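Local coordinates for possible acyl-[acyl-carrier protein] desaturase DESA2 (acyl-[acp] desaturase) (stearoyl-acp desaturase) (Mycobacterium tuberculosis, PDB 1ZA0), which may introduce double bonds into acyl chains carried on acyl carrier protein during mycobacterial fatty acid biosynthesis, as a type 2 desaturase of the ferritin-like class, at residues E13-V18 with N198-C203; E29-F33 with R184-D188; G51-D55 with R122-P126; A68-L72 with F165-L169; T147-V153 with E210-I215. All blocks are in the same frame, centred on the assembly; numbering follows the deposited sequence.

Contact 1 (E13-V18 with N198-C203); sequences ELEPVV and NLVTHC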
# COMPACT_ATOMS: atom_id res chain seq x y z
N GLU A 13 -8.80 -0.09 26.00
CA GLU A 13 -8.41 1.29 25.72
C GLU A 13 -8.70 1.76 24.30
O GLU A 13 -9.11 2.89 24.12
CB GLU A 13 -6.95 1.44 26.03
CG GLU A 13 -6.72 1.57 27.52
CD GLU A 13 -7.08 2.95 28.05
OE1 GLU A 13 -7.26 3.89 27.20
OE2 GLU A 13 -7.14 3.12 29.30
N LEU A 14 -8.52 0.86 23.31
CA LEU A 14 -8.61 1.16 21.90
C LEU A 14 -9.97 1.05 21.33
O LEU A 14 -10.25 1.64 20.27
CB LEU A 14 -7.65 0.26 21.09
CG LEU A 14 -6.20 0.70 21.29
CD1 LEU A 14 -5.22 -0.30 20.70
CD2 LEU A 14 -6.00 2.06 20.59
N GLU A 15 -10.88 0.37 22.03
CA GLU A 15 -12.17 0.12 21.42
C GLU A 15 -12.96 1.36 21.09
O GLU A 15 -13.57 1.41 20.04
CB GLU A 15 -13.02 -0.90 22.25
CG GLU A 15 -14.16 -1.53 21.44
CD GLU A 15 -13.81 -2.71 20.47
OE1 GLU A 15 -12.60 -3.06 20.20
OE2 GLU A 15 -14.79 -3.29 19.94
N PRO A 16 -12.96 2.38 21.95
CA PRO A 16 -13.67 3.61 21.63
C PRO A 16 -13.03 4.32 20.40
O PRO A 16 -13.75 4.97 19.65
CB PRO A 16 -13.47 4.47 22.90
CG PRO A 16 -13.02 3.52 23.94
CD PRO A 16 -12.21 2.50 23.22
N VAL A 17 -11.72 4.17 20.25
CA VAL A 17 -11.00 4.79 19.13
C VAL A 17 -11.27 4.02 17.79
O VAL A 17 -11.53 4.63 16.74
CB VAL A 17 -9.50 4.87 19.41
CG1 VAL A 17 -8.74 5.60 18.21
CG2 VAL A 17 -9.24 5.65 20.68
N VAL A 18 -11.31 2.70 17.87
CA VAL A 18 -11.66 1.85 16.73
C VAL A 18 -13.04 2.19 16.30
O VAL A 18 -13.30 2.39 15.10
CB VAL A 18 -11.44 0.35 17.11
CG1 VAL A 18 -11.86 -0.59 16.03
CG2 VAL A 18 -9.99 0.12 17.39
N ASN A 198 -4.27 6.83 13.85
CA ASN A 198 -5.07 7.35 14.95
C ASN A 198 -4.97 6.36 16.17
O ASN A 198 -4.96 6.79 17.33
CB ASN A 198 -6.53 7.59 14.50
CG ASN A 198 -6.68 8.82 13.63
OD1 ASN A 198 -5.74 9.66 13.60
ND2 ASN A 198 -7.88 8.97 12.92
N LEU A 199 -4.87 5.05 15.89
CA LEU A 199 -4.79 4.04 16.94
C LEU A 199 -3.46 4.21 17.63
O LEU A 199 -3.38 4.11 18.86
CB LEU A 199 -4.95 2.63 16.41
CG LEU A 199 -6.24 2.26 15.75
CD1 LEU A 199 -6.33 0.78 15.31
CD2 LEU A 199 -7.32 2.55 16.67
N VAL A 200 -2.43 4.52 16.86
CA VAL A 200 -1.11 4.74 17.38
C VAL A 200 -1.06 6.01 18.27
O VAL A 200 -0.35 6.04 19.31
CB VAL A 200 -0.06 4.84 16.30
CG1 VAL A 200 1.27 5.31 16.84
CG2 VAL A 200 0.14 3.49 15.57
N THR A 201 -1.78 7.03 17.86
CA THR A 201 -1.92 8.22 18.71
C THR A 201 -2.50 7.82 20.09
O THR A 201 -1.97 8.28 21.07
CB THR A 201 -2.79 9.28 17.99
OG1 THR A 201 -2.06 9.75 16.85
CG2 THR A 201 -3.02 10.52 18.89
N HIS A 202 -3.58 7.02 20.14
CA HIS A 202 -4.12 6.58 21.42
C HIS A 202 -3.12 5.72 22.20
O HIS A 202 -3.04 5.86 23.41
CB HIS A 202 -5.49 5.94 21.28
CG HIS A 202 -6.19 5.70 22.60
ND1 HIS A 202 -6.63 6.73 23.41
CD2 HIS A 202 -6.50 4.55 23.26
CE1 HIS A 202 -7.19 6.22 24.51
NE2 HIS A 202 -7.11 4.91 24.45
N CYS A 203 -2.26 4.94 21.51
CA CYS A 203 -1.21 4.18 22.16
C CYS A 203 -0.16 5.09 22.77
O CYS A 203 0.37 4.82 23.89
CB CYS A 203 -0.50 3.19 21.23
SG CYS A 203 -1.50 1.88 20.61
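In the helical bundle of this ferritin-like desaturase, the N-terminal helix 9-27 packs on helix 176-206, the two running roughly antiparallel here, and Glu13, Leu14 and Val17 meet the ring of His202. The short axes approach to 9.9 Å with 147° between their directions, and Val17 and Leu199 face each other most closely in the backbone. His202 reaches out because its CG stands opposite its own backbone N (chi1 -169°), which carries the imidazole across the groove. Its NE2 donates to Glu13 OE1 at 2.9 Å with a moderately bent N-H angle of 141°; OE1 is met nearly along its C-O axis and itself lies somewhat out of the imidazole plane. Glu13 gets there by folding back at chi2. Val17 CG2 lies over one ring face, a CH-pi contact 3.9 Å from the centroid of the His202 ring, while Leu14 CD2 comes in at the edge, 3.7 Å from His202 CD2. Deeper in, Leu199 CD2 fits between two valines, 3.7 Å from both Val17 CG1 and Val18 CG2; branched aliphatic chains suit Leu14, Val18 and Leu199, which are buried, and Leu152 of helix 148-172 also covers the two leucines. Histidine suits the margin, offering a pi face to valine and an N-H to glutamate. The nearby carboxylate would probably raise the proton affinity of the imidazole.

Contact 2 (E29-F33 with R184-D188); sequences EDIWF and RIARD. With EDO (1,2-ethanediol), chain C.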
# COMPACT_ATOMS: atom_id res chain seq x y z
N GLU A 29 -17.22 7.00 3.36
CA GLU A 29 -16.90 6.04 2.30
C GLU A 29 -17.41 6.54 0.93
O GLU A 29 -18.43 7.26 0.84
CB GLU A 29 -17.49 4.68 2.62
CG GLU A 29 -19.00 4.58 2.47
CD GLU A 29 -19.55 3.29 3.04
OE1 GLU A 29 -18.80 2.47 3.64
OE2 GLU A 29 -20.78 3.09 2.90
N ASP A 30 -16.68 6.20 -0.12
CA ASP A 30 -17.11 6.51 -1.50
C ASP A 30 -16.66 5.31 -2.37
O ASP A 30 -15.56 5.32 -2.93
CB ASP A 30 -16.44 7.81 -1.95
CG ASP A 30 -16.86 8.24 -3.35
OD1 ASP A 30 -17.90 7.78 -3.90
OD2 ASP A 30 -16.18 9.07 -3.99
N ILE A 31 -17.53 4.31 -2.41
CA ILE A 31 -17.23 2.92 -2.77
C ILE A 31 -16.98 2.85 -4.24
O ILE A 31 -17.67 3.45 -4.98
CB ILE A 31 -18.41 1.98 -2.33
CG1 ILE A 31 -18.54 1.95 -0.80
CG2 ILE A 31 -18.29 0.53 -2.83
CD1 ILE A 31 -17.25 1.84 -0.05
N TRP A 32 -15.93 2.15 -4.63
CA TRP A 32 -15.65 1.85 -6.05
C TRP A 32 -15.50 0.33 -6.24
O TRP A 32 -15.32 -0.40 -5.28
CB TRP A 32 -14.40 2.60 -6.51
CG TRP A 32 -13.13 2.24 -5.83
CD1 TRP A 32 -12.69 2.66 -4.61
CD2 TRP A 32 -12.04 1.47 -6.39
NE1 TRP A 32 -11.42 2.17 -4.35
CE2 TRP A 32 -11.00 1.44 -5.43
CE3 TRP A 32 -11.86 0.80 -7.61
CZ2 TRP A 32 -9.82 0.76 -5.63
CZ3 TRP A 32 -10.69 0.14 -7.81
CH2 TRP A 32 -9.68 0.10 -6.81
N PHE A 33 -15.63 -0.12 -7.50
CA PHE A 33 -15.53 -1.53 -7.87
C PHE A 33 -14.38 -1.69 -8.85
O PHE A 33 -14.21 -0.86 -9.71
CB PHE A 33 -16.87 -1.98 -8.47
CG PHE A 33 -18.01 -1.80 -7.54
CD1 PHE A 33 -18.25 -2.74 -6.54
CD2 PHE A 33 -18.85 -0.67 -7.63
CE1 PHE A 33 -19.31 -2.55 -5.64
CE2 PHE A 33 -19.89 -0.48 -6.70
CZ PHE A 33 -20.12 -1.41 -5.73
N ARG A 184 -7.66 5.86 -7.09
CA ARG A 184 -8.62 5.25 -6.12
C ARG A 184 -7.87 4.52 -5.01
O ARG A 184 -8.20 4.68 -3.83
CB ARG A 184 -9.66 4.31 -6.77
CG ARG A 184 -10.80 4.97 -7.52
CD ARG A 184 -11.86 5.77 -6.68
NE ARG A 184 -13.03 6.06 -7.51
CZ ARG A 184 -14.29 6.28 -7.10
NH1 ARG A 184 -15.23 6.52 -8.01
NH2 ARG A 184 -14.62 6.28 -5.81
N ILE A 185 -6.89 3.70 -5.39
CA ILE A 185 -6.06 2.96 -4.45
C ILE A 185 -5.32 3.90 -3.48
O ILE A 185 -5.33 3.68 -2.21
CB ILE A 185 -5.05 2.06 -5.17
CG1 ILE A 185 -5.78 0.95 -5.94
CG2 ILE A 185 -4.05 1.45 -4.19
CD1 ILE A 185 -4.78 0.00 -6.70
N ALA A 186 -4.73 4.97 -4.05
CA ALA A 186 -3.99 5.95 -3.24
C ALA A 186 -4.90 6.56 -2.16
O ALA A 186 -4.44 6.72 -1.01
CB ALA A 186 -3.44 7.03 -4.06
N ARG A 187 -6.12 6.92 -2.53
CA ARG A 187 -7.10 7.48 -1.60
C ARG A 187 -7.52 6.52 -0.49
O ARG A 187 -7.74 6.94 0.68
CB ARG A 187 -8.32 7.97 -2.35
CG ARG A 187 -8.04 9.15 -3.22
CD ARG A 187 -9.23 9.61 -4.06
NE ARG A 187 -8.76 10.47 -5.16
CZ ARG A 187 -8.37 11.74 -5.02
NH1 ARG A 187 -8.49 12.37 -3.82
NH2 ARG A 187 -7.92 12.41 -6.07
N ASP A 188 -7.61 5.24 -0.81
CA ASP A 188 -7.83 4.21 0.19
C ASP A 188 -6.64 4.12 1.11
O ASP A 188 -6.82 4.04 2.31
CB ASP A 188 -8.12 2.83 -0.42
CG ASP A 188 -9.49 2.72 -1.03
OD1 ASP A 188 -10.45 3.49 -0.72
OD2 ASP A 188 -9.72 1.82 -1.87
C1 EDO C . -13.17 0.51 -1.85
O1 EDO C . -14.40 0.68 -2.49
C2 EDO C . -13.00 1.56 -0.77
O2 EDO C . -13.05 2.88 -1.27
O HOH W 1 -13.08 6.18 -3.42
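Trp32 lays its indole against the stem of Arg184, so that a loop residue is pressed onto helix 176-206. The indole gets there through its first torsion (chi1 63°), which sets CG between the backbone N and the carbonyl carbon, while chi2 turns a face to the arginine. Arg184 CB sits over that face, 3.6 Å from the centroid of the five-membered ring of Trp32 in a CH-pi contact. In the conformer described, one of two modelled, the arginine chain bends at chi2 (-69°) and runs back along the tryptophan, bringing its guanidinium over Trp32 CB. Arginine suits this place because its methylenes cover the aromatic ring while its charged end continues to the loop. In this conformer a water accepts from Arg184 NH2 at 2.8 Å and donates to Asp30 O at 2.7 Å, Asp30 OD2 forms a long salt bridge with Arg184 NH2 of 3.7 Å, and Tyr37 OH takes the hydrogen from NE. At the other end, Trp32 NE1 donates in its ring plane to Asp188 OD2 at 3.0 Å, on the syn side of the carboxylate but well out of its plane. A 1,2-ethanediol, probably from the crystallisation liquor, links Trp32 N and O to Asp188 OD1. Since OD2 is also hydrogen-bonded to His110, an iron ligand by similarity, Asp188 is probably a second-shell residue, held by Trp32 and in turn orienting His110.

Contact 3 (G51-D55 with R122-P126); sequences GRDWD and REVDP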
# COMPACT_ATOMS: atom_id res chain seq x y z
N GLY A 51 -7.02 -17.70 -29.32
CA GLY A 51 -6.59 -16.33 -29.62
C GLY A 51 -5.07 -16.32 -29.78
O GLY A 51 -4.52 -17.19 -30.44
N ARG A 52 -4.39 -15.38 -29.12
CA ARG A 52 -2.93 -15.38 -29.08
C ARG A 52 -2.33 -15.16 -27.70
O ARG A 52 -2.92 -14.50 -26.82
CB ARG A 52 -2.37 -14.28 -30.00
CG ARG A 52 -2.77 -12.88 -29.64
CD ARG A 52 -2.31 -11.78 -30.64
NE ARG A 52 -2.79 -10.48 -30.16
CZ ARG A 52 -2.23 -9.30 -30.43
NH1 ARG A 52 -1.11 -9.22 -31.18
NH2 ARG A 52 -2.77 -8.20 -29.92
N ASP A 53 -1.13 -15.71 -27.53
CA ASP A 53 -0.44 -15.56 -26.28
C ASP A 53 0.18 -14.20 -26.24
O ASP A 53 0.13 -13.42 -27.21
CB ASP A 53 0.61 -16.63 -26.07
CG ASP A 53 0.02 -17.91 -25.53
OD1 ASP A 53 -1.13 -17.93 -25.02
OD2 ASP A 53 0.66 -18.96 -25.59
N TRP A 54 0.66 -13.87 -25.06
CA TRP A 54 1.30 -12.59 -24.86
C TRP A 54 2.59 -12.48 -25.66
O TRP A 54 3.32 -13.44 -25.78
CB TRP A 54 1.64 -12.39 -23.39
CG TRP A 54 2.23 -11.05 -23.08
CD1 TRP A 54 1.55 -9.86 -22.91
CD2 TRP A 54 3.63 -10.74 -22.91
NE1 TRP A 54 2.45 -8.85 -22.63
CE2 TRP A 54 3.72 -9.37 -22.62
CE3 TRP A 54 4.80 -11.50 -22.95
CZ2 TRP A 54 4.95 -8.72 -22.39
CZ3 TRP A 54 6.03 -10.87 -22.73
CH2 TRP A 54 6.09 -9.48 -22.45
N ASP A 55 2.87 -11.28 -26.15
CA ASP A 55 4.24 -10.93 -26.52
C ASP A 55 4.54 -9.44 -26.25
O ASP A 55 3.61 -8.69 -26.09
CB ASP A 55 4.51 -11.35 -28.01
CG ASP A 55 3.96 -10.38 -28.99
OD1 ASP A 55 2.82 -10.62 -29.49
OD2 ASP A 55 4.60 -9.36 -29.35
N ARG A 122 -2.95 -6.72 -21.38
CA ARG A 122 -1.69 -7.38 -21.76
C ARG A 122 -0.43 -6.52 -21.55
O ARG A 122 0.55 -6.63 -22.31
CB ARG A 122 -1.73 -7.78 -23.27
CG ARG A 122 -3.02 -8.50 -23.80
CD ARG A 122 -2.95 -9.90 -23.57
NE ARG A 122 -3.96 -10.83 -24.18
CZ ARG A 122 -3.67 -11.75 -25.11
NH1 ARG A 122 -2.49 -11.80 -25.71
NH2 ARG A 122 -4.58 -12.66 -25.43
N GLU A 123 -0.43 -5.70 -20.52
CA GLU A 123 0.62 -4.77 -20.32
C GLU A 123 1.82 -5.45 -19.70
O GLU A 123 2.88 -4.87 -19.71
CB GLU A 123 0.14 -3.56 -19.50
CG GLU A 123 -0.69 -2.57 -20.33
CD GLU A 123 0.19 -1.85 -21.39
OE1 GLU A 123 1.46 -1.86 -21.28
OE2 GLU A 123 -0.38 -1.39 -22.38
N VAL A 124 1.63 -6.62 -19.09
CA VAL A 124 2.75 -7.43 -18.64
C VAL A 124 2.50 -8.89 -19.01
O VAL A 124 1.40 -9.27 -19.30
CB VAL A 124 3.00 -7.29 -17.10
CG1 VAL A 124 3.27 -5.84 -16.73
CG2 VAL A 124 1.79 -7.77 -16.32
N ASP A 125 3.56 -9.67 -19.07
CA ASP A 125 3.46 -11.11 -19.31
C ASP A 125 2.71 -11.76 -18.15
O ASP A 125 3.25 -11.83 -17.04
CB ASP A 125 4.88 -11.65 -19.39
CG ASP A 125 4.93 -13.14 -19.75
OD1 ASP A 125 3.88 -13.80 -19.96
OD2 ASP A 125 6.05 -13.68 -19.85
N PRO A 126 1.49 -12.24 -18.41
CA PRO A 126 0.65 -12.77 -17.33
C PRO A 126 1.16 -14.11 -16.79
O PRO A 126 0.81 -14.49 -15.61
CB PRO A 126 -0.72 -12.93 -17.97
CG PRO A 126 -0.44 -13.09 -19.46
CD PRO A 126 0.86 -12.39 -19.74
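Two loops of the helical desaturase fold meet here: residues 51-55, on the way from helix 9-27 to helix 63-77, and residues 122-126, which leave the C-terminal end of helix 95-121. Arg122 is the first residue to depart from the helix, with a positive phi. The hydrogen bonds use both ends of this arginine. Its guanidinium grips Arg52 O end-on with two nitrogens, NH2 at 2.8 Å nearly in line with the carbonyl and NH1 at 3.0 Å from above the carbonyl plane. Glu44 O and Gln58 also accept from these nitrogens, and Phe46 adds a cation-pi contact, so the long, many-handed side chain ties together several parts of the loop. Trp54 NE1 donates to Arg122 O at 2.9 Å; the oxygen sits in the indole plane, but the N-H comes from above the carbonyl plane rather than along a lone pair.

Apolar packing is supplied by Pro126 CD, which touches Trp54 CB at 3.7 Å, a rigid neighbour for the root of the indole, whose broad ring covers residues 124-126. A CH-pi contact completes the set: the Asp125 carboxylate lies nearly parallel to the indole, and Asp125 CB stands 3.6 Å from the centroid of the six-membered ring of Trp54, 15° off its normal.

Contact 4 (A68-L72 with F165-L169); sequences ACEIL and FCRNL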
# COMPACT_ATOMS: atom_id res chain seq x y z
N ALA A 68 6.16 -0.80 -11.25
CA ALA A 68 5.49 -0.28 -10.03
C ALA A 68 4.18 -1.07 -9.76
O ALA A 68 3.88 -1.43 -8.60
CB ALA A 68 5.23 1.16 -10.16
N CYS A 69 3.42 -1.33 -10.81
CA CYS A 69 2.16 -2.04 -10.66
C CYS A 69 2.36 -3.52 -10.21
O CYS A 69 1.57 -4.04 -9.48
CB CYS A 69 1.34 -2.01 -11.93
SG CYS A 69 0.63 -0.40 -12.33
N GLU A 70 3.38 -4.17 -10.73
CA GLU A 70 3.70 -5.55 -10.38
C GLU A 70 4.14 -5.65 -8.94
O GLU A 70 3.71 -6.55 -8.24
CB GLU A 70 4.77 -6.15 -11.28
CG GLU A 70 4.29 -6.22 -12.71
CD GLU A 70 5.30 -6.82 -13.66
OE1 GLU A 70 6.33 -6.20 -14.00
OE2 GLU A 70 5.00 -7.95 -14.10
N ILE A 71 4.93 -4.67 -8.48
CA ILE A 71 5.29 -4.63 -7.06
C ILE A 71 4.06 -4.49 -6.19
O ILE A 71 3.93 -5.21 -5.20
CB ILE A 71 6.29 -3.46 -6.80
CG1 ILE A 71 7.63 -3.77 -7.48
CG2 ILE A 71 6.44 -3.20 -5.25
CD1 ILE A 71 8.48 -2.50 -7.70
N LEU A 72 3.12 -3.61 -6.58
CA LEU A 72 1.90 -3.40 -5.78
C LEU A 72 1.04 -4.66 -5.69
O LEU A 72 0.47 -5.03 -4.62
CB LEU A 72 1.01 -2.29 -6.34
CG LEU A 72 1.32 -0.86 -5.98
CD1 LEU A 72 0.38 0.14 -6.71
CD2 LEU A 72 1.30 -0.70 -4.49
N PHE A 165 3.80 5.90 -2.37
CA PHE A 165 3.98 5.09 -3.58
C PHE A 165 2.87 5.29 -4.59
O PHE A 165 3.17 5.62 -5.74
CB PHE A 165 4.15 3.61 -3.17
CG PHE A 165 4.56 2.66 -4.26
CD1 PHE A 165 5.82 2.08 -4.26
CD2 PHE A 165 3.64 2.30 -5.27
CE1 PHE A 165 6.20 1.14 -5.26
CE2 PHE A 165 3.99 1.36 -6.24
CZ PHE A 165 5.31 0.80 -6.24
N CYS A 166 1.59 5.14 -4.19
CA CYS A 166 0.51 5.17 -5.13
C CYS A 166 0.19 6.60 -5.59
O CYS A 166 -0.22 6.81 -6.75
CB CYS A 166 -0.75 4.51 -4.55
SG CYS A 166 -0.56 2.74 -4.30
N ARG A 167 0.34 7.57 -4.69
CA ARG A 167 0.24 8.96 -5.08
C ARG A 167 1.28 9.33 -6.18
O ARG A 167 0.91 9.96 -7.21
CB ARG A 167 0.36 9.90 -3.87
CG ARG A 167 0.21 11.37 -4.29
N ASN A 168 2.54 8.93 -5.96
CA ASN A 168 3.62 9.29 -6.83
C ASN A 168 3.41 8.57 -8.14
O ASN A 168 3.72 9.09 -9.23
CB ASN A 168 5.01 8.95 -6.24
CG ASN A 168 5.37 9.81 -5.01
OD1 ASN A 168 4.67 10.81 -4.71
ND2 ASN A 168 6.48 9.44 -4.34
N LEU A 169 2.96 7.33 -8.07
CA LEU A 169 2.71 6.57 -9.29
C LEU A 169 1.57 7.12 -10.11
O LEU A 169 1.72 7.30 -11.31
CB LEU A 169 2.46 5.10 -8.94
CG LEU A 169 2.09 4.18 -10.08
CD1 LEU A 169 3.16 4.00 -11.14
CD2 LEU A 169 1.63 2.81 -9.52
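The Phe165 ring meets helix 63-77 with its outer rim: Ala68 O lies near the ring plane at the edge, 3.5 Å from Phe165 CZ, while Leu72 and Ile71 approach obliquely. A carbonyl oxygen is well placed at such a rim, because the ring hydrogens carry a slight positive charge, although Ala68 O is already engaged by Leu72 N in its own helix. Phenylalanine reaches this far because its CG is anti to the backbone N (chi1 -171°), which sends the ring across the space between the helices. Leu72 slides past it in the opposite direction, its CG 3.5 Å from Phe165 CE2 and both methyls close by. Ile71 CG2 makes a looser contact with Phe165 CZ.

These segments belong to helices 63-77 and 148-172 of the desaturase bundle, which run nearly antiparallel here at 156° with their short axes 11.5 Å apart. So wide a spacing is filled by large side chains, and all the touching residues are buried. Where the backbones come nearest, at Ala68 and Leu169, a small residue opposes a branched one: Ala68 CB fits against Leu169 CD1 at 3.6 Å. The other methyl, CD2, faces both Ala68 CB and Leu72 CD1. Leu72 also points CD1 at the sulfur of Cys166, 3.7 Å from SG; a small, weakly polar thiol suits this buried place, which borders Ile185 and Ala186 of helix 176-206 and comes within about 4 Å of the side chain of the metal ligand Glu189. From helix 233-241, Val239 touches Ala68 and Ile71, and Leu236 touches Ile71.

Contact 5 (T147-V153 with E210-I215); sequences TQVETLV and ETIAAI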
# COMPACT_ATOMS: atom_id res chain seq x y z
N THR A 147 4.52 -7.33 19.23
CA THR A 147 3.49 -6.87 20.16
C THR A 147 2.37 -6.18 19.42
O THR A 147 2.52 -5.84 18.20
CB THR A 147 4.03 -5.86 21.20
OG1 THR A 147 4.64 -4.74 20.55
CG2 THR A 147 5.20 -6.49 22.13
N GLN A 148 1.27 -5.98 20.13
CA GLN A 148 0.12 -5.26 19.57
C GLN A 148 0.49 -3.83 19.12
O GLN A 148 -0.01 -3.37 18.12
CB GLN A 148 -1.07 -5.19 20.53
N VAL A 149 1.38 -3.18 19.85
CA VAL A 149 1.73 -1.77 19.64
C VAL A 149 2.70 -1.71 18.51
O VAL A 149 2.56 -0.88 17.64
CB VAL A 149 2.32 -1.09 20.93
CG1 VAL A 149 2.97 0.27 20.63
CG2 VAL A 149 1.22 -0.94 21.96
N GLU A 150 3.68 -2.60 18.52
CA GLU A 150 4.59 -2.80 17.41
C GLU A 150 3.87 -3.03 16.07
O GLU A 150 4.31 -2.51 15.05
CB GLU A 150 5.53 -3.95 17.70
CG GLU A 150 6.77 -3.53 18.48
CD GLU A 150 7.61 -4.72 19.02
OE1 GLU A 150 7.20 -5.88 18.89
OE2 GLU A 150 8.68 -4.46 19.58
N THR A 151 2.74 -3.71 16.12
CA THR A 151 1.99 -4.08 14.96
C THR A 151 1.26 -2.83 14.42
O THR A 151 1.19 -2.63 13.19
CB THR A 151 0.97 -5.23 15.31
OG1 THR A 151 1.67 -6.47 15.56
CG2 THR A 151 0.10 -5.58 14.14
N LEU A 152 0.67 -2.03 15.34
CA LEU A 152 -0.08 -0.86 14.92
C LEU A 152 0.87 0.16 14.35
O LEU A 152 0.54 0.83 13.39
CB LEU A 152 -0.95 -0.27 16.04
CG LEU A 152 -2.07 -1.15 16.58
CD1 LEU A 152 -2.68 -0.56 17.95
CD2 LEU A 152 -3.16 -1.35 15.54
N VAL A 153 2.06 0.28 14.94
CA VAL A 153 3.07 1.22 14.49
C VAL A 153 3.56 0.80 13.07
O VAL A 153 3.64 1.63 12.21
CB VAL A 153 4.24 1.27 15.46
CG1 VAL A 153 5.46 2.00 14.85
CG2 VAL A 153 3.77 1.96 16.82
N GLU A 210 6.54 2.63 25.44
CA GLU A 210 6.38 1.45 24.61
C GLU A 210 6.21 1.87 23.13
O GLU A 210 6.94 1.40 22.26
CB GLU A 210 5.13 0.67 25.08
CG GLU A 210 5.14 -0.81 24.73
CD GLU A 210 3.79 -1.46 24.93
OE1 GLU A 210 3.52 -2.48 24.24
OE2 GLU A 210 2.97 -0.93 25.75
N THR A 211 5.26 2.79 22.91
CA THR A 211 4.92 3.28 21.57
C THR A 211 6.11 4.00 20.93
O THR A 211 6.49 3.70 19.82
CB THR A 211 3.64 4.11 21.64
OG1 THR A 211 2.60 3.32 22.26
CG2 THR A 211 3.07 4.39 20.23
N ILE A 212 6.79 4.84 21.69
CA ILE A 212 7.98 5.51 21.23
C ILE A 212 9.08 4.52 20.83
O ILE A 212 9.71 4.70 19.76
CB ILE A 212 8.48 6.61 22.24
CG1 ILE A 212 7.46 7.76 22.31
CG2 ILE A 212 9.84 7.17 21.85
CD1 ILE A 212 7.73 8.85 23.35
N ALA A 213 9.30 3.51 21.66
CA ALA A 213 10.29 2.50 21.35
C ALA A 213 9.94 1.73 20.09
O ALA A 213 10.81 1.43 19.33
CB ALA A 213 10.43 1.49 22.53
N ALA A 214 8.67 1.42 19.92
CA ALA A 214 8.20 0.76 18.72
C ALA A 214 8.44 1.67 17.49
O ALA A 214 8.92 1.20 16.47
CB ALA A 214 6.77 0.37 18.87
N ILE A 215 8.21 2.97 17.61
CA ILE A 215 8.39 3.86 16.49
C ILE A 215 9.85 3.96 16.14
O ILE A 215 10.24 3.94 14.95
CB ILE A 215 7.75 5.26 16.79
CG1 ILE A 215 6.24 5.14 16.91
CG2 ILE A 215 8.18 6.26 15.70
CD1 ILE A 215 5.53 6.36 17.54
O HOH W 2 5.64 -3.26 22.48
O HOH W 3 1.55 -4.04 22.96
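Two waters tie Glu210 OE1 to the start of a helix, one reaching Thr147 OG1 and the other the Val149 amide. Both donate to the carboxylate oxygen: the first water lies 2.9 Å from Glu210 OE1, and the second, which accepts from Val149 N, lies 2.8 Å from Glu210 OE1. A negative charge near the N-terminus of helix 148-172 would be favoured by the helix dipole, and an extended glutamate is long enough to reach it from helix 208-221; its OE2 is held by Thr207. The same chain brushes Val149 CG2, 3.6 Å from Glu210 OE1.

The helix start itself is a capping box. Thr147 OG1 accepts from Glu150 N at 3.1 Å, and Glu150 OE1 accepts in return from Thr147 N, so threonine and glutamate each supply the group the other's backbone needs. Thr147 O takes both the amide and the hydroxyl of Thr151, from opposite faces of its plane.

Beyond the cap the contact turns apolar. Val149 CG1 stands anti to its own N (chi1 167°), which directs it at Thr211 OG1, 3.5 Å away; that hydroxyl is engaged with Thr207 O. Ala214, whose backbone comes closest to Glu150, is small enough to let the helices near: its CB touches Glu150 CG at 3.9 Å and Val153 CG2. Val153 CG1 then meets Ile215 CG1 at 3.8 Å, the two side chains crossing at about a right angle. The short axes, 9.0 Å apart, cross at -50°, close to the roughly -50° class of ridges-into-grooves packing, with Ala214 at the close approach.

Contact 4 lies deepest, wholly apolar across its interface, and contact 3 lies farthest out, where loops are held by backbone carbonyls and an arginine. Contacts 1 and 2 share helix 176-206; each is partly buried, and each pairs a ring N-H with a carboxylate and a ring face with aliphatic carbon. Contacts 2 and 4 both lie near the metal site, contact 1 farther off. Contacts 4 and 5 share helix 148-172, the first a dry packing of large side chains, the second also largely buried but closer and wetted by waters at the helix start. Contacts 3 and 4 touch through Val124 and Glu70, whereas contacts 1 and 3 stand on opposite sides of the chain's centre.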